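Long-range contacts in acetylxylan esterase (Geobacillus stearothermophilus, PDB 5BN1), which removes acetyl groups from the xylose backbone units of xylan and xylo-oligosaccharides, contributing to breakdown of this plant polysaccharide: residues G6-I12 and Q80-S86; L44-Y49 and L208-F213; V66-K70 and T116-L120. The protein carries 1 engineered substitution. The contacts are given in a common frame with arbitrary orientation. Residue numbers count along the deposited sequence, not the author numbering.

Contact 1: G6-I12 and Q80-S86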
loop_
_atom_site.group_PDB
_atom_site.type_symbol
_atom_site.label_atom_id
_atom_site.label_comp_id
_atom_site.label_asym_id
_atom_site.label_seq_id
_atom_site.Cartn_x
_atom_site.Cartn_y
_atom_site.Cartn_z
ATOM N N GLY A 6 33.538 22.249 -12.601
ATOM C CA GLY A 6 34.143 20.980 -12.717
ATOM C C GLY A 6 34.490 20.379 -11.366
ATOM O O GLY A 6 34.885 19.194 -11.342
ATOM N N GLU A 7 34.201 21.138 -10.312
ATOM C CA GLU A 7 34.550 20.616 -8.926
ATOM C C GLU A 7 33.375 19.916 -8.281
ATOM O O GLU A 7 32.237 20.158 -8.690
ATOM C CB GLU A 7 34.939 21.650 -8.010
ATOM C CG GLU A 7 36.330 22.248 -8.323
ATOM C CD GLU A 7 36.632 23.517 -7.630
ATOM O OE1 GLU A 7 37.601 24.064 -8.182
ATOM O OE2 GLU A 7 36.015 24.214 -6.721
ATOM N N LYS A 8 33.682 18.907 -7.473
ATOM C CA LYS A 8 32.694 18.088 -6.794
ATOM C C LYS A 8 32.572 18.593 -5.359
ATOM O O LYS A 8 33.504 18.662 -4.584
ATOM C CB LYS A 8 33.018 16.643 -6.775
ATOM C CG LYS A 8 32.050 15.804 -6.004
ATOM C CD LYS A 8 32.445 14.343 -5.855
ATOM C CE LYS A 8 32.008 13.441 -6.895
ATOM N NZ LYS A 8 32.248 12.011 -6.666
ATOM N N LEU A 9 31.336 18.967 -4.967
ATOM C CA LEU A 9 31.008 19.484 -3.650
ATOM C C LEU A 9 30.151 18.448 -2.996
ATOM O O LEU A 9 29.099 18.059 -3.538
ATOM C CB LEU A 9 30.257 20.803 -3.761
ATOM C CG LEU A 9 29.467 21.309 -2.533
ATOM C CD1 LEU A 9 30.372 21.498 -1.313
ATOM C CD2 LEU A 9 28.870 22.631 -2.900
ATOM N N LEU A 10 30.576 17.924 -1.844
ATOM C CA LEU A 10 29.941 16.861 -1.161
ATOM C C LEU A 10 29.486 17.404 0.158
ATOM O O LEU A 10 30.242 17.966 0.941
ATOM C CB LEU A 10 30.852 15.652 -0.940
ATOM C CG LEU A 10 30.329 14.443 -0.237
ATOM C CD1 LEU A 10 31.109 13.222 -0.715
ATOM C CD2 LEU A 10 30.521 14.507 1.263
ATOM N N PHE A 11 28.181 17.207 0.502
ATOM C CA PHE A 11 27.582 17.622 1.772
ATOM C C PHE A 11 27.371 16.386 2.597
ATOM O O PHE A 11 26.922 15.329 2.163
ATOM C CB PHE A 11 26.212 18.285 1.533
ATOM C CG PHE A 11 26.256 19.621 0.891
ATOM C CD1 PHE A 11 26.206 20.726 1.653
ATOM C CD2 PHE A 11 26.175 19.731 -0.528
ATOM C CE1 PHE A 11 26.194 22.005 1.116
ATOM C CE2 PHE A 11 26.119 20.991 -1.075
ATOM C CZ PHE A 11 26.140 22.115 -0.302
ATOM N N ILE A 12 27.729 16.549 3.895
ATOM C CA ILE A 12 27.557 15.479 4.838
ATOM C C ILE A 12 27.026 16.059 6.176
ATOM O O ILE A 12 27.249 17.218 6.529
ATOM C CB ILE A 12 28.762 14.539 4.982
ATOM C CG1 ILE A 12 28.403 13.208 5.645
ATOM C CG2 ILE A 12 29.905 15.298 5.656
ATOM C CD1 ILE A 12 29.460 12.090 5.551
ATOM N N GLN A 80 34.682 9.028 -2.380
ATOM C CA GLN A 80 33.979 9.861 -3.382
ATOM C C GLN A 80 34.830 10.864 -4.066
ATOM O O GLN A 80 34.409 11.589 -4.970
ATOM C CB GLN A 80 32.795 10.613 -2.695
ATOM C CG GLN A 80 31.886 9.695 -1.943
ATOM C CD GLN A 80 31.245 8.558 -2.752
ATOM O OE1 GLN A 80 30.836 8.750 -3.884
ATOM N NE2 GLN A 80 31.148 7.381 -2.161
ATOM N N LYS A 81 36.063 11.000 -3.597
ATOM C CA LYS A 81 37.000 11.968 -4.119
ATOM C C LYS A 81 36.455 13.322 -4.351
ATOM O O LYS A 81 36.562 13.903 -5.416
ATOM C CB LYS A 81 37.573 11.415 -5.445
ATOM C CG LYS A 81 38.123 10.002 -5.337
ATOM C CD LYS A 81 39.335 9.960 -4.389
ATOM C CE LYS A 81 40.039 8.590 -4.353
ATOM N NZ LYS A 81 40.460 8.332 -5.761
ATOM N N PRO A 82 35.840 13.923 -3.338
ATOM C CA PRO A 82 35.441 15.255 -3.505
ATOM C C PRO A 82 36.441 16.314 -3.553
ATOM O O PRO A 82 37.553 16.189 -3.023
ATOM C CB PRO A 82 34.551 15.482 -2.232
ATOM C CG PRO A 82 35.286 14.611 -1.193
ATOM C CD PRO A 82 35.684 13.420 -1.941
ATOM N N ASP A 83 36.110 17.431 -4.142
ATOM C CA ASP A 83 36.930 18.626 -4.090
ATOM C C ASP A 83 36.689 19.544 -2.940
ATOM O O ASP A 83 37.523 20.082 -2.293
ATOM C CB ASP A 83 36.800 19.415 -5.381
ATOM C CG ASP A 83 37.203 18.609 -6.573
ATOM O OD1 ASP A 83 38.489 18.237 -6.615
ATOM O OD2 ASP A 83 36.415 18.180 -7.441
ATOM N N TRP A 84 35.377 19.602 -2.493
ATOM C CA TRP A 84 34.983 20.363 -1.390
ATOM C C TRP A 84 34.025 19.501 -0.530
ATOM O O TRP A 84 33.230 18.725 -1.078
ATOM C CB TRP A 84 34.206 21.597 -1.780
ATOM C CG TRP A 84 34.986 22.633 -2.389
ATOM C CD1 TRP A 84 35.350 22.697 -3.688
ATOM C CD2 TRP A 84 35.562 23.769 -1.712
ATOM N NE1 TRP A 84 36.158 23.826 -3.849
ATOM C CE2 TRP A 84 36.296 24.480 -2.667
ATOM C CE3 TRP A 84 35.581 24.192 -0.388
ATOM C CZ2 TRP A 84 37.006 25.611 -2.347
ATOM C CZ3 TRP A 84 36.251 25.367 -0.082
ATOM C CH2 TRP A 84 36.941 26.048 -1.062
ATOM N N VAL A 85 34.276 19.541 0.781
ATOM C CA VAL A 85 33.433 18.821 1.737
ATOM C C VAL A 85 32.845 19.796 2.713
ATOM O O VAL A 85 33.470 20.556 3.420
ATOM C CB VAL A 85 34.206 17.720 2.529
ATOM C CG1 VAL A 85 33.301 16.978 3.540
ATOM C CG2 VAL A 85 34.768 16.715 1.605
ATOM N N SER A 86 31.491 19.803 2.770
ATOM C CA SER A 86 30.672 20.596 3.681
ATOM C C SER A 86 30.120 19.653 4.781
ATOM O O SER A 86 29.577 18.593 4.490
ATOM C CB SER A 86 29.457 21.283 3.019
ATOM O OG SER A 86 28.736 22.031 3.914
HETATM O O HOH W 1 30.199 10.996 -5.153
HETATM O O HOH W 2 35.119 12.765 -7.919
HETATM O O HOH W 3 26.905 20.102 5.109
#
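This is a parallel β-strand pairing in the middle of the five-stranded sheet of an SGNH-hydrolase α/β/α fold, where strand 8-13 lies between strands 55-58 and 84-88. L9, L10 and F11 pair with W84, V85 and S86, CA to CA 4.7 to 4.9 Å. The ladder has the parallel alternation: W84 N donates to K8 O (3.0 Å), L10 N to W84 O (2.9 Å), S86 N to L10 O (2.9 Å) and I12 N to S86 O (2.8 Å). D83 extends it before its own strand begins, its N reaching K8 O (2.9 Å) and its OD2 accepting from K8 N (2.8 Å), while OD1 forms a salt bridge with K129.

L9, F11, W84 and S86 share one face; small S86 lets the F11 ring lie close (CD1 to S86 CB, 3.6 Å), and F207 meets that ring too. On the other face, branched L10 and V85 suit a buried layer, V85 touching V77 of helix 66-78. At the start of the two strands W84 NE1 donates to E7 OE2 (2.9 Å), which also accepts from G4 N. The long side chain of K8 reaches back so that NZ donates to Q80 O at 2.8 Å and to water 1 at 2.7 Å.

Contact 2: L44-Y49 and L208-F213; sequences LLQAVY and LREIGF
Residues 44-48 form the last turn of helix 37-48, and Y49 leaves it at phi/psi -126/62°, though its N still donates to L45 O (2.6 Å). Helix 197-211 ends in 208-213 with a Schellman motif: F213 N bonds to L208 O (2.8 Å) and G212 N to R209 O (3.1 Å). G212 has phi/psi 106/17°, a positive phi that glycine adopts without strain; F213 follows in an extended conformation (-114/106°). The nearest CA pair is L45 and F213, 8.4 Å apart.

F213, with chi1 t, sends its ring toward the other helix end. Y49 (chi1 m) presents its edge to a face of that ring in a T-shaped stack, centroids 5.2 Å apart and planes at 67°, with Y49 CE1 3.7 Å from F213 CG. V48 CG2 lies 3.9 Å from F213 CZ. An apolar seam without hydrogen bonds thus joins the C-terminal ends of two helices of the α/β/α fold, away from the catalytic residues. Leucines, all m,t, fill its other part: L44 CD1 meets L208 CD1 at 3.7 Å and L45 CG meets L208 CD2 at 3.6 Å, while I211 CD1 is 4.3 Å from L45 CD1. A second subunit of the octamer adds its V216 against F213 and its R217 against Y49, whose OH accepts a weak hydrogen bond from S218 N of that subunit.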
loop_
_atom_site.group_PDB
_atom_site.type_symbol
_atom_site.label_atom_id
_atom_site.label_comp_id
_atom_site.label_asym_id
_atom_site.label_seq_id
_atom_site.Cartn_x
_atom_site.Cartn_y
_atom_site.Cartn_z
ATOM N N LEU A 44 19.743 27.414 -6.569
ATOM C CA LEU A 44 20.070 28.805 -6.628
ATOM C C LEU A 44 21.376 29.036 -7.479
ATOM O O LEU A 44 21.465 29.973 -8.266
ATOM C CB LEU A 44 20.220 29.429 -5.257
ATOM C CG LEU A 44 18.845 29.751 -4.566
ATOM C CD1 LEU A 44 18.988 29.876 -3.104
ATOM C CD2 LEU A 44 18.309 31.051 -5.242
ATOM N N LEU A 45 22.338 28.162 -7.250
ATOM C CA LEU A 45 23.611 28.327 -8.051
ATOM C C LEU A 45 23.348 28.048 -9.546
ATOM O O LEU A 45 23.895 28.851 -10.372
ATOM C CB LEU A 45 24.716 27.402 -7.470
ATOM C CG LEU A 45 25.380 27.792 -6.185
ATOM C CD1 LEU A 45 26.147 26.619 -5.689
ATOM C CD2 LEU A 45 26.195 29.064 -6.374
ATOM N N GLN A 46 22.534 27.063 -9.861
ATOM C CA GLN A 46 22.183 26.804 -11.260
ATOM C C GLN A 46 21.376 27.888 -11.851
ATOM O O GLN A 46 21.568 28.241 -13.069
ATOM C CB GLN A 46 21.604 25.497 -11.464
ATOM C CG GLN A 46 21.411 25.121 -12.913
ATOM C CD GLN A 46 21.372 23.596 -13.094
ATOM O OE1 GLN A 46 20.460 22.898 -12.628
ATOM N NE2 GLN A 46 22.498 23.033 -13.622
ATOM N N ALA A 47 20.458 28.498 -11.076
ATOM C CA ALA A 47 19.622 29.558 -11.579
ATOM C C ALA A 47 20.408 30.836 -11.849
ATOM O O ALA A 47 20.144 31.542 -12.870
ATOM C CB ALA A 47 18.486 29.840 -10.614
ATOM N N VAL A 48 21.436 31.130 -11.048
ATOM C CA VAL A 48 22.042 32.427 -11.014
ATOM C C VAL A 48 23.474 32.274 -11.697
ATOM O O VAL A 48 23.835 33.183 -12.428
ATOM C CB VAL A 48 22.112 33.062 -9.616
ATOM C CG1 VAL A 48 22.800 34.386 -9.585
ATOM C CG2 VAL A 48 20.708 33.235 -9.014
ATOM N N TYR A 49 24.155 31.148 -11.492
ATOM C CA TYR A 49 25.489 30.846 -12.067
ATOM C C TYR A 49 25.522 29.553 -12.814
ATOM O O TYR A 49 26.136 28.581 -12.505
ATOM C CB TYR A 49 26.502 30.800 -10.902
ATOM C CG TYR A 49 26.677 32.055 -10.080
ATOM C CD1 TYR A 49 25.877 32.364 -9.009
ATOM C CD2 TYR A 49 27.800 32.885 -10.251
ATOM C CE1 TYR A 49 26.053 33.487 -8.192
ATOM C CE2 TYR A 49 28.033 33.959 -9.413
ATOM C CZ TYR A 49 27.184 34.290 -8.371
ATOM O OH TYR A 49 27.487 35.371 -7.506
ATOM N N LEU A 208 25.549 29.870 0.993
ATOM C CA LEU A 208 25.920 30.592 -0.194
ATOM C C LEU A 208 26.766 31.816 0.087
ATOM O O LEU A 208 27.769 32.083 -0.669
ATOM C CB LEU A 208 24.640 30.936 -1.004
ATOM C CG LEU A 208 23.973 29.754 -1.703
ATOM C CD1 LEU A 208 22.572 30.065 -2.143
ATOM C CD2 LEU A 208 24.768 29.209 -2.887
ATOM N N ARG A 209 26.444 32.538 1.122
ATOM C CA ARG A 209 27.169 33.747 1.504
ATOM C C ARG A 209 28.640 33.370 1.698
ATOM O O ARG A 209 29.586 34.020 1.193
ATOM C CB ARG A 209 26.552 34.359 2.690
ATOM C CG ARG A 209 27.328 35.600 3.163
ATOM C CD ARG A 209 26.874 35.980 4.528
ATOM N NE ARG A 209 27.175 37.306 4.989
ATOM C CZ ARG A 209 26.980 37.722 6.252
ATOM N NH1 ARG A 209 26.463 36.892 7.197
ATOM N NH2 ARG A 209 27.280 38.988 6.584
ATOM N N GLU A 210 28.887 32.273 2.424
ATOM C CA GLU A 210 30.277 31.899 2.759
ATOM C C GLU A 210 31.068 31.423 1.548
ATOM O O GLU A 210 32.334 31.624 1.522
ATOM C CB GLU A 210 30.276 30.835 3.840
ATOM C CG GLU A 210 31.671 30.389 4.292
ATOM C CD GLU A 210 32.474 31.462 5.021
ATOM O OE1 GLU A 210 31.996 32.622 5.284
ATOM O OE2 GLU A 210 33.667 31.040 5.391
ATOM N N ILE A 211 30.409 30.912 0.499
ATOM C CA ILE A 211 31.106 30.537 -0.718
ATOM C C ILE A 211 31.166 31.660 -1.767
ATOM O O ILE A 211 31.685 31.345 -2.860
ATOM C CB ILE A 211 30.683 29.227 -1.347
ATOM C CG1 ILE A 211 29.182 29.252 -1.814
ATOM C CG2 ILE A 211 30.932 28.016 -0.394
ATOM C CD1 ILE A 211 28.899 28.156 -2.756
ATOM N N GLY A 212 30.625 32.810 -1.477
ATOM C CA GLY A 212 30.765 34.090 -2.179
ATOM C C GLY A 212 29.536 34.475 -2.969
ATOM O O GLY A 212 29.618 35.428 -3.780
ATOM N N PHE A 213 28.372 33.882 -2.716
ATOM C CA PHE A 213 27.113 34.383 -3.329
ATOM C C PHE A 213 26.247 34.916 -2.187
ATOM O O PHE A 213 25.565 34.127 -1.483
ATOM C CB PHE A 213 26.431 33.265 -3.996
ATOM C CG PHE A 213 25.059 33.555 -4.630
ATOM C CD1 PHE A 213 24.594 34.863 -4.748
ATOM C CD2 PHE A 213 24.245 32.474 -5.062
ATOM C CE1 PHE A 213 23.310 35.113 -5.292
ATOM C CE2 PHE A 213 22.979 32.734 -5.630
ATOM C CZ PHE A 213 22.547 34.045 -5.696
#

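Contact 3: V66-K70 and T116-L120; sequences VRDLK and TLRSL
V66, T116 and L120 carry most of this contact, which packs the first turn of helix 66-78 against a middle turn of helix 110-124. Both segments are regular α-helix, with K70 N bonded to V66 O and L120 N to T116 O, each at 2.9 Å. Their local axes approach to 9.9 Å and run in the same general direction, 34° apart (signed angle +34°). V66 faces L117 (CA to CA 6.6 Å) and K70 faces L120 (7.1 Å), so the register advances by about one turn on each side.

V66, its chi1 p, inserts CG2 between three residues of the partner: it lies 3.9 Å from T116 CG2, 4.3 Å from L117 CB and 4.0 Å from L120 CD1. A compact β-branched valine fits between them. These are neighbouring helices of one outer layer of the α/β/α fold: helix 66-78 leads into strand 84-88 and helix 110-124 into the adjacent parallel strand 130-134, consistent with successive β-α-β crossovers on one side of the sheet.

T116, chi1 m, divides its two branches. CG2 sits 3.7 Å from V66 O and 3.9 Å from K70 CB, whereas OG1 is satisfied by E112 O in its own helix. L120, in the m,t rotamer, spans the next turn: CD1 reaches L69 CB (4.2 Å) and CD2 reaches K70 CA (4.1 Å). K70 suits the exposed border because its first carbons pack while its fully extended chain (chi1 to chi4 all t) carries the charge outward. No hydrogen bond joins the two segments; R67, whose CA-to-CB bond points away from 116-120, forms a salt bridge with E112, further back in helix 110-124.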
loop_
_atom_site.group_PDB
_atom_site.type_symbol
_atom_site.label_atom_id
_atom_site.label_comp_id
_atom_site.label_asym_id
_atom_site.label_seq_id
_atom_site.Cartn_x
_atom_site.Cartn_y
_atom_site.Cartn_z
ATOM N N VAL A 66 28.489 12.895 15.102
ATOM C CA VAL A 66 29.846 12.865 14.471
ATOM C C VAL A 66 30.473 11.470 14.624
ATOM O O VAL A 66 31.324 11.080 13.823
ATOM C CB VAL A 66 30.734 13.983 15.041
ATOM C CG1 VAL A 66 31.261 13.665 16.449
ATOM C CG2 VAL A 66 31.909 14.231 14.092
ATOM N N ARG A 67 30.038 10.697 15.600
ATOM C CA ARG A 67 30.518 9.354 15.803
ATOM C C ARG A 67 30.072 8.504 14.595
ATOM O O ARG A 67 30.808 7.681 14.002
ATOM C CB ARG A 67 29.975 8.798 17.055
ATOM C CG ARG A 67 30.439 7.365 17.341
ATOM C CD ARG A 67 29.695 6.783 18.555
ATOM N NE ARG A 67 29.812 7.555 19.803
ATOM C CZ ARG A 67 28.924 7.638 20.773
ATOM N NH1 ARG A 67 27.680 7.054 20.636
ATOM N NH2 ARG A 67 29.164 8.293 21.856
ATOM N N ASP A 68 28.812 8.710 14.103
ATOM C CA ASP A 68 28.395 8.036 12.935
ATOM C C ASP A 68 29.113 8.502 11.686
ATOM O O ASP A 68 29.365 7.685 10.768
ATOM C CB ASP A 68 26.881 8.239 12.741
ATOM C CG ASP A 68 26.090 7.726 13.898
ATOM O OD1 ASP A 68 26.200 6.496 14.229
ATOM O OD2 ASP A 68 25.260 8.458 14.496
ATOM N N LEU A 69 29.383 9.783 11.576
ATOM C CA LEU A 69 30.213 10.281 10.453
ATOM C C LEU A 69 31.539 9.582 10.369
ATOM O O LEU A 69 31.916 9.112 9.342
ATOM C CB LEU A 69 30.423 11.758 10.504
ATOM C CG LEU A 69 29.229 12.679 10.436
ATOM C CD1 LEU A 69 29.600 14.093 10.098
ATOM C CD2 LEU A 69 28.190 12.256 9.442
ATOM N N LYS A 70 32.164 9.441 11.528
ATOM C CA LYS A 70 33.484 8.759 11.523
ATOM C C LYS A 70 33.381 7.376 11.010
ATOM O O LYS A 70 34.239 6.918 10.261
ATOM C CB LYS A 70 34.096 8.775 12.916
ATOM C CG LYS A 70 35.437 7.970 12.983
ATOM C CD LYS A 70 35.905 8.080 14.399
ATOM C CE LYS A 70 37.215 7.327 14.621
ATOM N NZ LYS A 70 37.428 7.189 16.116
ATOM N N THR A 116 36.718 14.032 17.531
ATOM C CA THR A 116 36.374 13.325 16.343
ATOM C C THR A 116 36.242 14.339 15.147
ATOM O O THR A 116 36.769 14.059 14.084
ATOM C CB THR A 116 35.051 12.549 16.540
ATOM O OG1 THR A 116 35.173 11.632 17.659
ATOM C CG2 THR A 116 34.665 11.782 15.305
ATOM N N LEU A 117 35.598 15.459 15.369
ATOM C CA LEU A 117 35.395 16.413 14.285
ATOM C C LEU A 117 36.772 16.907 13.813
ATOM O O LEU A 117 37.026 16.974 12.624
ATOM C CB LEU A 117 34.519 17.558 14.688
ATOM C CG LEU A 117 34.197 18.602 13.571
ATOM C CD1 LEU A 117 33.586 17.951 12.339
ATOM C CD2 LEU A 117 33.308 19.677 14.120
ATOM N N ARG A 118 37.575 17.220 14.810
ATOM C CA ARG A 118 38.934 17.728 14.523
ATOM C C ARG A 118 39.668 16.706 13.710
ATOM O O ARG A 118 40.354 17.064 12.720
ATOM C CB ARG A 118 39.660 18.122 15.820
ATOM C CG ARG A 118 41.114 18.551 15.580
ATOM C CD ARG A 118 41.605 19.063 16.905
ATOM N NE ARG A 118 43.013 19.400 16.766
ATOM C CZ ARG A 118 43.954 18.507 16.892
ATOM N NH1 ARG A 118 43.825 17.229 17.169
ATOM N NH2 ARG A 118 45.227 18.965 16.765
ATOM N N SER A 119 39.656 15.439 14.103
ATOM C CA SER A 119 40.339 14.442 13.388
ATOM C C SER A 119 39.864 14.224 11.985
ATOM O O SER A 119 40.659 14.050 11.015
ATOM C CB SER A 119 40.251 13.108 14.103
ATOM O OG SER A 119 40.873 12.075 13.398
ATOM N N LEU A 120 38.554 14.292 11.777
ATOM C CA LEU A 120 37.999 14.156 10.453
ATOM C C LEU A 120 38.500 15.335 9.575
ATOM O O LEU A 120 38.762 15.103 8.387
ATOM C CB LEU A 120 36.435 14.138 10.505
ATOM C CG LEU A 120 35.955 12.812 11.054
ATOM C CD1 LEU A 120 34.418 12.923 11.221
ATOM C CD2 LEU A 120 36.235 11.566 10.308
#

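How the contacts relate
Contacts 1 and 3 belong to adjoining layers of the fold and touch directly: I12 CG1 of strand 8-13 lies 3.9 Å from L69 CD2 of helix 66-78, although their centres are about 17 Å apart. This junction is nearest to the active site. The side chain of L69 is about 9 Å from those of G63 and N92, the probable transition-state stabilisers, and that of I12 about 11 Å; the probable nucleophile, S15, soon follows I12 in sequence. Contact 2 lies away from these sites, toward a second subunit. It sits about 6 Å from contact 1 at the nearest atoms; contacts 2 and 3 lie on opposite sides of the chain's centre, about 28 Å apart between centres.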